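Local coordinates for MMACHC-like protein (Caenorhabditis elegans, PDB 5UJC), which binds cobalamin and probably catalyses the reductive removal of its upper ligand, eliminating cyanide from cyanocobalamin or dealkylating alkylcobalamins with glutathione, at residues G24-M29 and H177-G182. Residues are numbered along the deposited sequence; the frame is centred on the assembly and turned at random.
Sequences GFESHM and HPIYGG
A His-carboxylate hydrogen bond, Glu26 to His177, ties an edge strand of the four-stranded antiparallel sheet to a loop close to the bound methylcobalamin, which lies about 7 Å from the His177 side chain. Glu26 reaches across with its chain extended beyond CG (chi2 -171°). Its OE1 accepts from His177 NE2 at 2.9 Å, nearly straight at 173°, on the syn side and well tilted from the carboxylate plane. On the anti side, and from the opposite face of that plane, His28 NE2 donates to Glu26 OE1 at 2.8 Å, so two imidazoles grip one oxygen. Glu26 OE2 lies at the edge of the Tyr180 ring, 3.5 Å from Tyr180 CE2, and takes a bond from a water that also joins Tyr180 OH. At the far edge of the His177 ring, ND1 accepts from Ile179 N at 3.0 Å, while Pro178 CD and Tyr180 CD2 lie over opposite faces, each offset toward the rim; the imidazole is thus fixed in rotation. A leucine at Glu26 would probably leave both histidine NE2 groups without their shared acceptor. Strand 25-31 pairs with 53-60, and the loop, between strands 174-176 and 185-196, rests through Tyr180 on Pro62 of helix 62-80.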
ATOM      1  N   GLY A  24       4.083  -1.080 -11.824  1.00 14.97           N
ATOM      2  CA  GLY A  24       3.055  -0.989 -10.835  1.00 11.43           C
ATOM      3  C   GLY A  24       3.412  -0.388  -9.507  1.00  8.97           C
ATOM      4  O   GLY A  24       2.735  -0.665  -8.531  1.00  9.58           O
ATOM      5  N   PHE A  25       4.360   0.563  -9.492  1.00  9.26           N
ATOM      6  CA  PHE A  25       4.673   1.306  -8.256  1.00  8.90           C
ATOM      7  C   PHE A  25       4.551   2.797  -8.447  1.00  9.73           C
ATOM      8  O   PHE A  25       4.829   3.311  -9.536  1.00 12.06           O
ATOM      9  CB  PHE A  25       6.104   0.982  -7.807  1.00 10.91           C
ATOM     10  CG  PHE A  25       6.318  -0.468  -7.467  1.00 11.48           C
ATOM     11  CD1 PHE A  25       5.962  -0.955  -6.217  1.00 11.81           C
ATOM     12  CD2 PHE A  25       6.864  -1.357  -8.403  1.00 11.81           C
ATOM     13  CE1 PHE A  25       6.157  -2.295  -5.900  1.00 13.43           C
ATOM     14  CE2 PHE A  25       7.049  -2.679  -8.090  1.00 15.03           C
ATOM     15  CZ  PHE A  25       6.705  -3.154  -6.837  1.00 14.27           C
ATOM     16  N   GLU A  26       4.215   3.499  -7.360  1.00  9.59           N
ATOM     17  CA  GLU A  26       4.267   4.965  -7.299  1.00  9.98           C
ATOM     18  C   GLU A  26       4.975   5.350  -6.020  1.00  9.71           C
ATOM     19  O   GLU A  26       4.827   4.662  -5.013  1.00 12.29           O
ATOM     20  CB  GLU A  26       2.851   5.561  -7.164  1.00 15.98           C
ATOM     21  CG  GLU A  26       1.956   5.459  -8.320  1.00 17.51           C
ATOM     22  CD  GLU A  26       0.655   6.284  -8.113  1.00 15.12           C
ATOM     23  OE1 GLU A  26       0.338   6.789  -6.941  1.00 13.01           O
ATOM     24  OE2 GLU A  26      -0.056   6.446  -9.087  1.00 18.31           O
ATOM     25  N   SER A  27       5.630   6.513  -6.018  1.00  9.32           N
ATOM     26  CA  SER A  27       6.172   7.068  -4.788  1.00 10.06           C
ATOM     27  C   SER A  27       5.712   8.485  -4.572  1.00  8.98           C
ATOM     28  O   SER A  27       5.490   9.245  -5.533  1.00 11.50           O
ATOM     29  CB  SER A  27       7.702   6.968  -4.731  1.00 12.18           C
ATOM     30  OG  SER A  27       8.323   7.911  -5.542  1.00 16.26           O
ATOM     31  N   HIS A  28       5.580   8.844  -3.283  1.00  9.48           N
ATOM     32  CA  HIS A  28       5.098  10.152  -2.877  1.00  9.49           C
ATOM     33  C   HIS A  28       5.931  10.650  -1.689  1.00  9.76           C
ATOM     34  O   HIS A  28       6.084   9.945  -0.689  1.00 10.91           O
ATOM     35  CB  HIS A  28       3.629  10.059  -2.451  1.00 10.21           C
ATOM     36  CG  HIS A  28       2.734   9.540  -3.522  1.00 11.08           C
ATOM     37  ND1 HIS A  28       1.975  10.359  -4.304  1.00 13.27           N
ATOM     38  CD2 HIS A  28       2.492   8.280  -3.947  1.00 10.89           C
ATOM     39  CE1 HIS A  28       1.285   9.626  -5.163  1.00 14.08           C
ATOM     40  NE2 HIS A  28       1.611   8.363  -4.985  1.00 13.29           N
ATOM     41  N   MET A  29       6.462  11.862  -1.797  1.00 10.58           N
ATOM     42  CA  MET A  29       7.323  12.423  -0.778  1.00 11.06           C
ATOM     43  C   MET A  29       6.497  13.092   0.317  1.00 10.08           C
ATOM     44  O   MET A  29       5.466  13.735   0.038  1.00 11.59           O
ATOM     45  CB  MET A  29       8.299  13.412  -1.404  1.00 12.78           C
ATOM     46  CG  MET A  29       9.427  13.828  -0.474  1.00 14.29           C
ATOM     47  SD  MET A  29      10.786  14.675  -1.246  1.00 21.66           S
ATOM     48  CE  MET A  29      10.057  16.198  -1.662  1.00 25.48           C
ATOM     49  N   HIS A 177      -7.652   6.321  -4.037  1.00  9.17           N
ATOM     50  CA  HIS A 177      -6.660   6.914  -4.912  1.00  8.99           C
ATOM     51  C   HIS A 177      -7.362   7.607  -6.096  1.00  9.46           C
ATOM     52  O   HIS A 177      -8.370   7.116  -6.589  1.00  9.63           O
ATOM     53  CB  HIS A 177      -5.757   5.778  -5.391  1.00  9.00           C
ATOM     54  CG  HIS A 177      -4.537   6.214  -6.140  1.00 10.17           C
ATOM     55  ND1 HIS A 177      -4.573   6.680  -7.433  1.00 10.05           N
ATOM     56  CD2 HIS A 177      -3.235   6.209  -5.778  1.00 10.60           C
ATOM     57  CE1 HIS A 177      -3.343   6.976  -7.826  1.00 10.51           C
ATOM     58  NE2 HIS A 177      -2.514   6.690  -6.838  1.00 10.29           N
ATOM     59  N   PRO A 178      -6.817   8.736  -6.559  1.00 10.22           N
ATOM     60  CA  PRO A 178      -7.502   9.496  -7.618  1.00 11.56           C
ATOM     61  C   PRO A 178      -7.565   8.806  -8.995  1.00 12.28           C
ATOM     62  O   PRO A 178      -8.391   9.186  -9.853  1.00 16.27           O
ATOM     63  CB  PRO A 178      -6.692  10.796  -7.691  1.00 13.67           C
ATOM     64  CG  PRO A 178      -5.376  10.474  -7.124  1.00 13.87           C
ATOM     65  CD  PRO A 178      -5.628   9.448  -6.066  1.00 11.35           C
ATOM     66  N   ILE A 179      -6.652   7.872  -9.240  1.00 10.90           N
ATOM     67  CA  ILE A 179      -6.665   7.071 -10.474  1.00 10.94           C
ATOM     68  C   ILE A 179      -7.304   5.703 -10.215  1.00 10.12           C
ATOM     69  O   ILE A 179      -8.126   5.239 -11.004  1.00 12.35           O
ATOM     70  CB  ILE A 179      -5.232   6.848 -11.047  1.00 12.63           C
ATOM     71  CG1 ILE A 179      -4.488   8.169 -11.253  1.00 13.37           C
ATOM     72  CG2 ILE A 179      -5.309   6.067 -12.334  1.00 13.17           C
ATOM     73  CD1 ILE A 179      -3.068   8.002 -11.773  1.00 19.24           C
ATOM     74  N   TYR A 180      -6.911   5.054  -9.109  1.00  8.85           N
ATOM     75  CA  TYR A 180      -7.182   3.639  -8.909  1.00  9.26           C
ATOM     76  C   TYR A 180      -8.344   3.320  -7.964  1.00  8.39           C
ATOM     77  O   TYR A 180      -8.719   2.163  -7.854  1.00  9.00           O
ATOM     78  CB  TYR A 180      -5.928   2.920  -8.426  1.00  9.54           C
ATOM     79  CG  TYR A 180      -4.761   3.115  -9.359  1.00  9.36           C
ATOM     80  CD1 TYR A 180      -4.777   2.606 -10.635  1.00  9.75           C
ATOM     81  CD2 TYR A 180      -3.667   3.874  -8.979  1.00 10.49           C
ATOM     82  CE1 TYR A 180      -3.733   2.835 -11.524  1.00 10.98           C
ATOM     83  CE2 TYR A 180      -2.640   4.149  -9.864  1.00 11.46           C
ATOM     84  CZ  TYR A 180      -2.672   3.617 -11.144  1.00 11.49           C
ATOM     85  OH  TYR A 180      -1.640   3.854 -12.040  1.00 14.94           O
ATOM     86  N   GLY A 181      -8.941   4.327  -7.304  1.00  9.07           N
ATOM     87  CA  GLY A 181      -9.976   4.040  -6.299  1.00  8.73           C
ATOM     88  C   GLY A 181      -9.353   3.201  -5.201  1.00  8.14           C
ATOM     89  O   GLY A 181      -8.388   3.621  -4.577  1.00  9.46           O
ATOM     90  N   GLY A 182      -9.896   2.002  -4.991  1.00  7.86           N
ATOM     91  CA  GLY A 182      -9.325   1.044  -4.062  1.00  7.95           C
ATOM     92  C   GLY A 182      -8.500  -0.070  -4.716  1.00  7.67           C
ATOM     93  O   GLY A 182      -8.121  -1.033  -4.034  1.00  8.57           O
TER
HETATM   94  O   HOH W   1       0.491   5.189 -11.321  1.00 19.15           O